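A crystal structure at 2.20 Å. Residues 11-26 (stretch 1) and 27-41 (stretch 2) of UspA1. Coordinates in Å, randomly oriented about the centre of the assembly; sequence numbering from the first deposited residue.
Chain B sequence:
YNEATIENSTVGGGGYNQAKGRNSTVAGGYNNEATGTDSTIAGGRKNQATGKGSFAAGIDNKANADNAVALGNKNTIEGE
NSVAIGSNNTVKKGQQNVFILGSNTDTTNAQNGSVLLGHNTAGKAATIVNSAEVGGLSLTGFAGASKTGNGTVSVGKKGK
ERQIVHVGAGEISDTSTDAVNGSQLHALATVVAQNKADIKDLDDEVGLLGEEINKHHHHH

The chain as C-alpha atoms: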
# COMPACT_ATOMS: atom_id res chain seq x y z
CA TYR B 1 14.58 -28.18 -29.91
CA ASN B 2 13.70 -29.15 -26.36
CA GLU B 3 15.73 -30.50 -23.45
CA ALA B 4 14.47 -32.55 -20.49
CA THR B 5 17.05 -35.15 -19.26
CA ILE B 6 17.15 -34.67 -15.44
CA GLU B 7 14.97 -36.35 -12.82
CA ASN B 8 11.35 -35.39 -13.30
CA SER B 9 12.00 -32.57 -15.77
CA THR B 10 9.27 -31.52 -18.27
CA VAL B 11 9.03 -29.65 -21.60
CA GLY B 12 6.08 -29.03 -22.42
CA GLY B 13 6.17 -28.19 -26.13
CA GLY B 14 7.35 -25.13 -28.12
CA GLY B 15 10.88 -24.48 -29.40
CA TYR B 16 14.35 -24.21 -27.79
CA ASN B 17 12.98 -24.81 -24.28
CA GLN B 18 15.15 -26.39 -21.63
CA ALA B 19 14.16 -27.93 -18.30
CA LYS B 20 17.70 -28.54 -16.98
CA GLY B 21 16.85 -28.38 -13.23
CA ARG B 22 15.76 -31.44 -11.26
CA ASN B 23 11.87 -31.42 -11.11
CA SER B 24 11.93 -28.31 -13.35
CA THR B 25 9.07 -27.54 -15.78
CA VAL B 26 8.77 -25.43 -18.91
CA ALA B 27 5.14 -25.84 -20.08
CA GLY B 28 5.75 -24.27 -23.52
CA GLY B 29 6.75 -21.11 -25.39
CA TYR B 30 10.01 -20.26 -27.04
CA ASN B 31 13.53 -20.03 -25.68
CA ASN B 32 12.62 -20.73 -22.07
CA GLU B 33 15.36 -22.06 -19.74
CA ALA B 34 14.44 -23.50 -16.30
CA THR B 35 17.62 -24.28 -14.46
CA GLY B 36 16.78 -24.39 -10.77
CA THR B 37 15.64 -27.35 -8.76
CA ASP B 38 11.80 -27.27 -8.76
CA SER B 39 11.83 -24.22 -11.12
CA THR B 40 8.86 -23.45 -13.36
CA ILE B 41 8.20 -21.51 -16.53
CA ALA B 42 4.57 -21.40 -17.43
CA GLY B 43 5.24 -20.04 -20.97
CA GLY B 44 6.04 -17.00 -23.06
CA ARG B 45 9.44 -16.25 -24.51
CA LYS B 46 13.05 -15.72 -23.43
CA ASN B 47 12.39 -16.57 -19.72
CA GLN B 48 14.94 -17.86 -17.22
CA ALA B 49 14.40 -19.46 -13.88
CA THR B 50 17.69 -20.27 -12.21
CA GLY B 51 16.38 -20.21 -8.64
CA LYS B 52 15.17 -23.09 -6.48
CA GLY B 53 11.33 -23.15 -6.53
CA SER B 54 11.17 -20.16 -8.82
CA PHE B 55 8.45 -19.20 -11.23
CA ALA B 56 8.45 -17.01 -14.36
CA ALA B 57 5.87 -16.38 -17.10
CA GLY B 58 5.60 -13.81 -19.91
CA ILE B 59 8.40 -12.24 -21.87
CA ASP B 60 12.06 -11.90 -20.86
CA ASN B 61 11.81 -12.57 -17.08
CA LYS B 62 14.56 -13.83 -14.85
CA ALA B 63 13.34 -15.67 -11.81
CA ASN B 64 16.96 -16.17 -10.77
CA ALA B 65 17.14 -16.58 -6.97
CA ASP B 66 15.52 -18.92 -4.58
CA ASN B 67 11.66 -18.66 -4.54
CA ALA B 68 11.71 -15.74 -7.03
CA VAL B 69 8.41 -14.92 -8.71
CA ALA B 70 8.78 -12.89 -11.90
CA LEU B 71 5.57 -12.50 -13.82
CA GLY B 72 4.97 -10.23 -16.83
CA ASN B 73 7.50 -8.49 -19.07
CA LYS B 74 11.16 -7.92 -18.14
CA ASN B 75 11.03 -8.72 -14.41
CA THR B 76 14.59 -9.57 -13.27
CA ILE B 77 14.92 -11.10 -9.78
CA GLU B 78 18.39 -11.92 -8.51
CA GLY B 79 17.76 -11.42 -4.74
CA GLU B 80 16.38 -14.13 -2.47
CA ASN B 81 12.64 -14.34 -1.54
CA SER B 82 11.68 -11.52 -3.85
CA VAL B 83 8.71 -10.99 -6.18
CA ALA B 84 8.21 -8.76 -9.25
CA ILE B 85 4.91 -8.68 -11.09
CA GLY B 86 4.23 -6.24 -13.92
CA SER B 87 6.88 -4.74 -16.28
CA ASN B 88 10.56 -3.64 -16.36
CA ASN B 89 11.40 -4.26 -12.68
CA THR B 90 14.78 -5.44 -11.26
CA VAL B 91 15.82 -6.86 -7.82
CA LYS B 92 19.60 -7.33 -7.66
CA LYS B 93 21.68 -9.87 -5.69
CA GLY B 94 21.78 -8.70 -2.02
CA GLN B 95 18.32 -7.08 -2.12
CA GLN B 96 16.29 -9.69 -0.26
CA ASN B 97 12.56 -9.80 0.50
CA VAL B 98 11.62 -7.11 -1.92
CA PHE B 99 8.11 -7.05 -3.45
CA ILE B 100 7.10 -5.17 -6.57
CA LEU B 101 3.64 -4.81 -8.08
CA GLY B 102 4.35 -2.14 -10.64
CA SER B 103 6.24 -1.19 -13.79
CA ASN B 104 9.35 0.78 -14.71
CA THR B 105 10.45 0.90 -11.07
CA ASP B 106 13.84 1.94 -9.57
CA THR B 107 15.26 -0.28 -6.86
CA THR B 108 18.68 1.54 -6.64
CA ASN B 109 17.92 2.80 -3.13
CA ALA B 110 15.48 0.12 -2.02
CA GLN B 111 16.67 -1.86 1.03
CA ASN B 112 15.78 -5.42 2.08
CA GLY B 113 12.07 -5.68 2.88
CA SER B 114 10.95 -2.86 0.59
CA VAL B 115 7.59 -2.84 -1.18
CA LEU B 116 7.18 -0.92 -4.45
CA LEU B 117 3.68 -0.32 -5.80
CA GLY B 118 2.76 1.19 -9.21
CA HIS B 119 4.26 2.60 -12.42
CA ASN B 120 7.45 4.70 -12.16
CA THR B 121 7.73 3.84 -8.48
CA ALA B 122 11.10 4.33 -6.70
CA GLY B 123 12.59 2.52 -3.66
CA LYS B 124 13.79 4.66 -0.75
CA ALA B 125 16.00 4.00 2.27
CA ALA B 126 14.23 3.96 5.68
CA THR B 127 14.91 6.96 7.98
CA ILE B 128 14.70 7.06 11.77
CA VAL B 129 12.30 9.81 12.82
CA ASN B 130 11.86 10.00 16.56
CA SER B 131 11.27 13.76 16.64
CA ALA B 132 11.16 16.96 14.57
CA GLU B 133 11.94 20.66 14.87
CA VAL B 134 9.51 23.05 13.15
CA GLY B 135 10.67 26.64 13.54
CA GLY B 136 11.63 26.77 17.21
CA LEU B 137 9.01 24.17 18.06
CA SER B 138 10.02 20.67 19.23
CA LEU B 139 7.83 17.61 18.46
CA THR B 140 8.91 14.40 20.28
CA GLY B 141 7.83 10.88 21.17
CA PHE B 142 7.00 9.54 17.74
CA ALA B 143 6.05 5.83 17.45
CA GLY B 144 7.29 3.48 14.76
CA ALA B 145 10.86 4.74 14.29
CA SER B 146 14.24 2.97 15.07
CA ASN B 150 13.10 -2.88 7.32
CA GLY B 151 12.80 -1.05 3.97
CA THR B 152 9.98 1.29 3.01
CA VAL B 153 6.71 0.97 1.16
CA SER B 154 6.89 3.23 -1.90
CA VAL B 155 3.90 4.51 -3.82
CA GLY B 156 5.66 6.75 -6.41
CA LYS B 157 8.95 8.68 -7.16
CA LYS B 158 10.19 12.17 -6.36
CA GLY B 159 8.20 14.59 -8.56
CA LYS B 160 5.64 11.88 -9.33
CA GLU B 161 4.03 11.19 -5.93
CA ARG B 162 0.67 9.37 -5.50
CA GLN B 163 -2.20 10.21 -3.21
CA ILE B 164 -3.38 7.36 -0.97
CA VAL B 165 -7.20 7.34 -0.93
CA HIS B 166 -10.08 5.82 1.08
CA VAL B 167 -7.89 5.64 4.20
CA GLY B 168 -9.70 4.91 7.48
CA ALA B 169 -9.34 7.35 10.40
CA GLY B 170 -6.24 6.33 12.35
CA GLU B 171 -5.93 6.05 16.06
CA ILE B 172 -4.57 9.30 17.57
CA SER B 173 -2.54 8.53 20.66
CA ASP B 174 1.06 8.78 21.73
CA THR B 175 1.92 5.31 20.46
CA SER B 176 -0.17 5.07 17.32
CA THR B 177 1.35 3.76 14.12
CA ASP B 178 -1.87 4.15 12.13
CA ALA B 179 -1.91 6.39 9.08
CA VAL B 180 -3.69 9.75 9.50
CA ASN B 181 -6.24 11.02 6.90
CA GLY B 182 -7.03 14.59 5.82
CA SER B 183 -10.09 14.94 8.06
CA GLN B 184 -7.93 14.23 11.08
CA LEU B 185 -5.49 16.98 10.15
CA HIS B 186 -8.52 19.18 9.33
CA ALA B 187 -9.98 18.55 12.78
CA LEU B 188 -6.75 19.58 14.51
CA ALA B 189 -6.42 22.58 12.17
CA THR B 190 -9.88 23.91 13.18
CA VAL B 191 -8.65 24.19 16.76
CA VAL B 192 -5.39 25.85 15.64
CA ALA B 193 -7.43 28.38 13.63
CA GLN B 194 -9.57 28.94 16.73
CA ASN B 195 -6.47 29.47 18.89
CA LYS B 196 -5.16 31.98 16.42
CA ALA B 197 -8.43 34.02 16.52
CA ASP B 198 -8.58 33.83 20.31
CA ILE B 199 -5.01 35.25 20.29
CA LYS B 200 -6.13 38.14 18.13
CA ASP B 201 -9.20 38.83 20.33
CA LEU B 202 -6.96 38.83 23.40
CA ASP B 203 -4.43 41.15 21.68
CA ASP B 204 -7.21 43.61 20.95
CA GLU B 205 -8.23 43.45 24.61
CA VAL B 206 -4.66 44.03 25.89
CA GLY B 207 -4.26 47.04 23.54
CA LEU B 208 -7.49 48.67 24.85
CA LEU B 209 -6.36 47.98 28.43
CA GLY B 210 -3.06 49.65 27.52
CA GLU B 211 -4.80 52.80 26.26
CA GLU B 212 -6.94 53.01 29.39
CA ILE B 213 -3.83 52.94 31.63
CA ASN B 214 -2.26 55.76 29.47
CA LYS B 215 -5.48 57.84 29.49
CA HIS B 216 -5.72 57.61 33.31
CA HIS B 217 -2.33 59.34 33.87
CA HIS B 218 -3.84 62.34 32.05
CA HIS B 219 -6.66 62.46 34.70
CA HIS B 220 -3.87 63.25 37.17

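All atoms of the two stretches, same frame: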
# COMPACT_ATOMS: atom_id res chain seq x y z
N VAL B 11 9.43 -30.55 -20.49
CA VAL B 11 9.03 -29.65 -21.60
C VAL B 11 8.06 -30.56 -22.38
O VAL B 11 8.50 -31.56 -22.94
CB VAL B 11 10.23 -29.34 -22.52
CG1 VAL B 11 9.84 -28.30 -23.58
CG2 VAL B 11 11.49 -28.95 -21.70
N GLY B 12 6.76 -30.30 -22.46
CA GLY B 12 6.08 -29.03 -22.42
C GLY B 12 5.64 -29.06 -23.88
O GLY B 12 4.68 -29.74 -24.27
N GLY B 13 6.44 -28.39 -24.71
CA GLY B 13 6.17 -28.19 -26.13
C GLY B 13 6.90 -26.91 -26.46
O GLY B 13 7.70 -26.44 -25.63
N GLY B 14 6.64 -26.33 -27.63
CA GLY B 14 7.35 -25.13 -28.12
C GLY B 14 8.75 -25.40 -28.69
O GLY B 14 9.13 -26.55 -28.98
N GLY B 15 9.53 -24.33 -28.87
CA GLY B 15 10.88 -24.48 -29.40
C GLY B 15 11.93 -23.99 -28.42
O GLY B 15 11.64 -23.09 -27.63
N TYR B 16 13.12 -24.61 -28.49
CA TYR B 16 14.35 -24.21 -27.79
C TYR B 16 14.16 -24.01 -26.30
O TYR B 16 14.79 -23.12 -25.73
CB TYR B 16 15.02 -22.96 -28.42
CG TYR B 16 15.47 -23.21 -29.83
CD1 TYR B 16 16.78 -23.63 -30.12
CD2 TYR B 16 14.57 -23.08 -30.88
CE1 TYR B 16 17.17 -23.89 -31.44
CE2 TYR B 16 14.96 -23.34 -32.19
CZ TYR B 16 16.24 -23.74 -32.47
OH TYR B 16 16.56 -23.97 -33.79
N ASN B 17 13.27 -24.82 -25.71
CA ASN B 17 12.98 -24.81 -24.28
C ASN B 17 13.84 -25.82 -23.56
O ASN B 17 14.16 -26.84 -24.09
CB ASN B 17 11.50 -25.11 -24.03
CG ASN B 17 10.61 -24.00 -24.51
OD1 ASN B 17 10.93 -22.82 -24.35
ND2 ASN B 17 9.50 -24.36 -25.12
N GLN B 18 14.24 -25.52 -22.33
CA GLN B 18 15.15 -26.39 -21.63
C GLN B 18 14.68 -26.52 -20.20
O GLN B 18 14.48 -25.52 -19.55
CB GLN B 18 16.59 -25.84 -21.68
CG GLN B 18 17.35 -26.11 -23.00
CD GLN B 18 18.56 -25.18 -23.21
OE1 GLN B 18 19.71 -25.63 -23.35
NE2 GLN B 18 18.30 -23.86 -23.22
N ALA B 19 14.49 -27.73 -19.71
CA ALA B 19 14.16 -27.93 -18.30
C ALA B 19 15.36 -28.67 -17.70
O ALA B 19 15.33 -29.87 -17.51
CB ALA B 19 12.90 -28.71 -18.16
N LYS B 20 16.44 -27.94 -17.46
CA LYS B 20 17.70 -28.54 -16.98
C LYS B 20 17.71 -28.85 -15.47
O LYS B 20 18.51 -29.64 -15.02
CB LYS B 20 18.89 -27.65 -17.33
CG LYS B 20 19.06 -27.38 -18.82
CD LYS B 20 19.97 -26.19 -19.09
CE LYS B 20 20.92 -26.49 -20.24
NZ LYS B 20 21.84 -25.34 -20.54
N GLY B 21 16.84 -28.19 -14.70
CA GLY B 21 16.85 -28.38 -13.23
C GLY B 21 16.09 -29.63 -12.88
O GLY B 21 15.11 -29.97 -13.56
N ARG B 22 16.56 -30.36 -11.86
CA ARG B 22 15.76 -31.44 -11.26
C ARG B 22 14.34 -30.96 -10.91
O ARG B 22 14.19 -29.90 -10.32
CB ARG B 22 16.45 -31.95 -10.00
CG ARG B 22 16.00 -33.33 -9.55
CD ARG B 22 17.01 -34.04 -8.61
NE ARG B 22 17.58 -33.19 -7.54
CZ ARG B 22 16.93 -32.78 -6.46
NH1 ARG B 22 15.65 -33.13 -6.27
NH2 ARG B 22 17.54 -32.01 -5.57
N ASN B 23 13.31 -31.76 -11.25
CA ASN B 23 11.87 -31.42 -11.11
C ASN B 23 11.45 -30.10 -11.80
O ASN B 23 10.38 -29.54 -11.46
CB ASN B 23 11.42 -31.28 -9.64
CG ASN B 23 11.86 -32.42 -8.75
OD1 ASN B 23 11.70 -33.61 -9.07
ND2 ASN B 23 12.39 -32.06 -7.58
N SER B 24 12.29 -29.57 -12.69
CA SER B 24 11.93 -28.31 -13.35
C SER B 24 10.88 -28.55 -14.47
O SER B 24 10.78 -29.66 -15.01
CB SER B 24 13.15 -27.60 -13.91
OG SER B 24 13.71 -28.41 -14.93
N THR B 25 10.14 -27.50 -14.80
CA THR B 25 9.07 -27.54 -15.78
C THR B 25 9.14 -26.30 -16.68
O THR B 25 9.19 -25.17 -16.19
CB THR B 25 7.71 -27.53 -15.04
OG1 THR B 25 7.64 -28.62 -14.10
CG2 THR B 25 6.53 -27.63 -16.02
N VAL B 26 9.10 -26.49 -17.98
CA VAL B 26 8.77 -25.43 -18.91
C VAL B 26 7.53 -25.91 -19.71
O VAL B 26 7.62 -26.84 -20.49
CB VAL B 26 9.93 -25.14 -19.93
CG1 VAL B 26 9.50 -24.07 -20.93
CG2 VAL B 26 11.21 -24.75 -19.22
N ALA B 27 6.37 -25.29 -19.51
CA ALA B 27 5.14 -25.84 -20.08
C ALA B 27 5.04 -25.60 -21.60
O ALA B 27 4.27 -26.29 -22.26
CB ALA B 27 3.90 -25.32 -19.37
N GLY B 28 5.80 -24.64 -22.12
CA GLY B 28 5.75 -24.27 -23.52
C GLY B 28 6.43 -22.92 -23.76
O GLY B 28 7.24 -22.44 -22.93
N GLY B 29 6.13 -22.32 -24.93
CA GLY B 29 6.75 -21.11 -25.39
C GLY B 29 8.07 -21.30 -26.13
O GLY B 29 8.41 -22.38 -26.63
N TYR B 30 8.83 -20.24 -26.21
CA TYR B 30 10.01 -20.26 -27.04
C TYR B 30 11.22 -19.73 -26.29
O TYR B 30 11.15 -18.67 -25.67
CB TYR B 30 9.76 -19.40 -28.28
CG TYR B 30 10.98 -19.24 -29.16
CD1 TYR B 30 11.53 -20.35 -29.83
CD2 TYR B 30 11.56 -17.99 -29.35
CE1 TYR B 30 12.63 -20.18 -30.65
CE2 TYR B 30 12.62 -17.81 -30.18
CZ TYR B 30 13.18 -18.91 -30.83
OH TYR B 30 14.29 -18.73 -31.65
N ASN B 31 12.32 -20.47 -26.33
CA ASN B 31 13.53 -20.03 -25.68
C ASN B 31 13.41 -19.81 -24.15
O ASN B 31 13.94 -18.83 -23.57
CB ASN B 31 14.06 -18.77 -26.38
CG ASN B 31 15.55 -18.63 -26.25
OD1 ASN B 31 16.27 -19.63 -26.14
ND2 ASN B 31 16.04 -17.40 -26.30
N ASN B 32 12.71 -20.73 -23.50
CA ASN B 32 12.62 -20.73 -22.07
C ASN B 32 13.61 -21.71 -21.40
O ASN B 32 13.70 -22.86 -21.77
CB ASN B 32 11.16 -20.98 -21.66
CG ASN B 32 10.20 -19.85 -22.14
OD1 ASN B 32 10.50 -18.66 -21.97
ND2 ASN B 32 9.05 -20.22 -22.71
N GLU B 33 14.37 -21.24 -20.42
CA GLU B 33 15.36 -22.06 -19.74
C GLU B 33 15.06 -22.15 -18.23
O GLU B 33 15.25 -21.15 -17.50
CB GLU B 33 16.69 -21.37 -19.89
CG GLU B 33 17.84 -22.28 -20.16
CD GLU B 33 19.14 -21.50 -20.33
OE1 GLU B 33 20.17 -21.92 -19.73
OE2 GLU B 33 19.14 -20.46 -21.07
N ALA B 34 14.66 -23.32 -17.76
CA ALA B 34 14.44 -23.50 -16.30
C ALA B 34 15.55 -24.32 -15.67
O ALA B 34 15.64 -25.52 -15.84
CB ALA B 34 13.03 -24.08 -15.97
N THR B 35 16.39 -23.66 -14.90
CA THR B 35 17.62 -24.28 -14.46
C THR B 35 17.64 -24.69 -12.99
O THR B 35 18.42 -25.58 -12.61
CB THR B 35 18.76 -23.34 -14.83
OG1 THR B 35 19.29 -23.79 -16.08
CG2 THR B 35 19.81 -23.29 -13.75
N GLY B 36 16.77 -24.10 -12.19
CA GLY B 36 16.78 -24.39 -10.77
C GLY B 36 16.02 -25.65 -10.41
O GLY B 36 15.09 -26.07 -11.11
N THR B 37 16.40 -26.26 -9.31
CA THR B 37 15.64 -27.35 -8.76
C THR B 37 14.18 -26.89 -8.49
O THR B 37 13.95 -25.83 -7.91
CB THR B 37 16.34 -27.88 -7.52
OG1 THR B 37 17.66 -28.31 -7.90
CG2 THR B 37 15.59 -29.05 -6.88
N ASP B 38 13.20 -27.64 -8.98
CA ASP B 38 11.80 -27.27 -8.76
C ASP B 38 11.41 -25.93 -9.43
O ASP B 38 10.44 -25.25 -8.98
CB ASP B 38 11.47 -27.16 -7.24
CG ASP B 38 11.86 -28.41 -6.45
OD1 ASP B 38 11.80 -29.49 -7.03
OD2 ASP B 38 12.20 -28.30 -5.25
N SER B 39 12.16 -25.49 -10.45
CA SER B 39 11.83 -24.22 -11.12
C SER B 39 10.67 -24.43 -12.14
O SER B 39 10.34 -25.56 -12.55
CB SER B 39 13.04 -23.55 -11.74
OG SER B 39 13.62 -24.41 -12.70
N THR B 40 10.03 -23.34 -12.50
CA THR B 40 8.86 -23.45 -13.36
C THR B 40 8.77 -22.26 -14.32
O THR B 40 8.82 -21.11 -13.91
CB THR B 40 7.54 -23.50 -12.53
OG1 THR B 40 7.53 -24.63 -11.68
CG2 THR B 40 6.33 -23.57 -13.42
N ILE B 41 8.60 -22.56 -15.59
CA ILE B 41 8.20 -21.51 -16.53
C ILE B 41 6.89 -21.93 -17.15
O ILE B 41 6.78 -23.01 -17.70
CB ILE B 41 9.28 -21.19 -17.54
CG1 ILE B 41 10.55 -20.71 -16.82
CG2 ILE B 41 8.79 -20.16 -18.57
CD1 ILE B 41 11.80 -20.84 -17.63
O HOH W 1 18.65 -29.31 -10.15
O HOH W 2 8.75 -27.61 -11.89

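Residues 11-26 and 27-41 of UspA1 form successive coils, each residue lying near its counterpart fifteen positions on; 1105 Å² is buried between them, both sides summed. Ala-27 follows Val-26 directly, and its N donates to Ile-41 O (2.9 Å) within stretch 2. Gly-28 and Gly-29 run beside Gly-13 and Gly-14 without side chains. At Gly-14, which has positive phi, a CB would lie 2.0 Å from Gly-29 O. That carbonyl instead accepts Asn-17 ND2 (2.7 Å) and, weakly, Gly-15 N (3.2 Å). The ring of Tyr-30 meets that of Tyr-16 obliquely, CE1 to CD2 3.5 Å, while Asn-31 N donates to Gly-15 O (3.0 Å). Buried Asn-32 gives its N to Asn-17 OD1 (2.9 Å) and its O to Gln-18 N (2.8 Å), so the Asn-17 amide uses both ends to bind backbone. Asn-32 ND2 in turn reaches Gly-28 O (2.9 Å), as Asn-17 ND2 reaches Gly-13 O (2.8 Å). Glu-33 pairs in parallel with Gln-18 and makes a long salt bridge, OE1 to Lys-20 NZ 3.9 Å, at the exposed side. Ala-34 N binds Gln-18 O (2.8 Å) and its O takes Gly-21 N (3.1 Å); its small CB packs 3.8 Å from Val-26 CG2. Past Thr-35, Gly-36 opens a type II turn matching that of Gly-21 to Ser-24; a CB on Gly-21 would fall 2.1 Å from Gly-36 O. Thr-37 lays CG2 over one face of the Arg-22 guanidinium, 3.8 Å from NH2, and its OG1 shares water 1 with Arg-22 N. Asp-38 N donates to Arg-22 O (2.8 Å), and its buried carboxylate OD1 accepts Asn-23 ND2 (2.7 Å). Ser-39 OG closes on Gly-36 O (2.7 Å), while Ser-39 O accepts Thr-25 N (3.0 Å) and water 2. Thr-40 pairs in parallel with Thr-25, whose O accepts Ile-41 N (2.7 Å); Ile-41 CD1 lies 4.3 Å from Val-26 CG2.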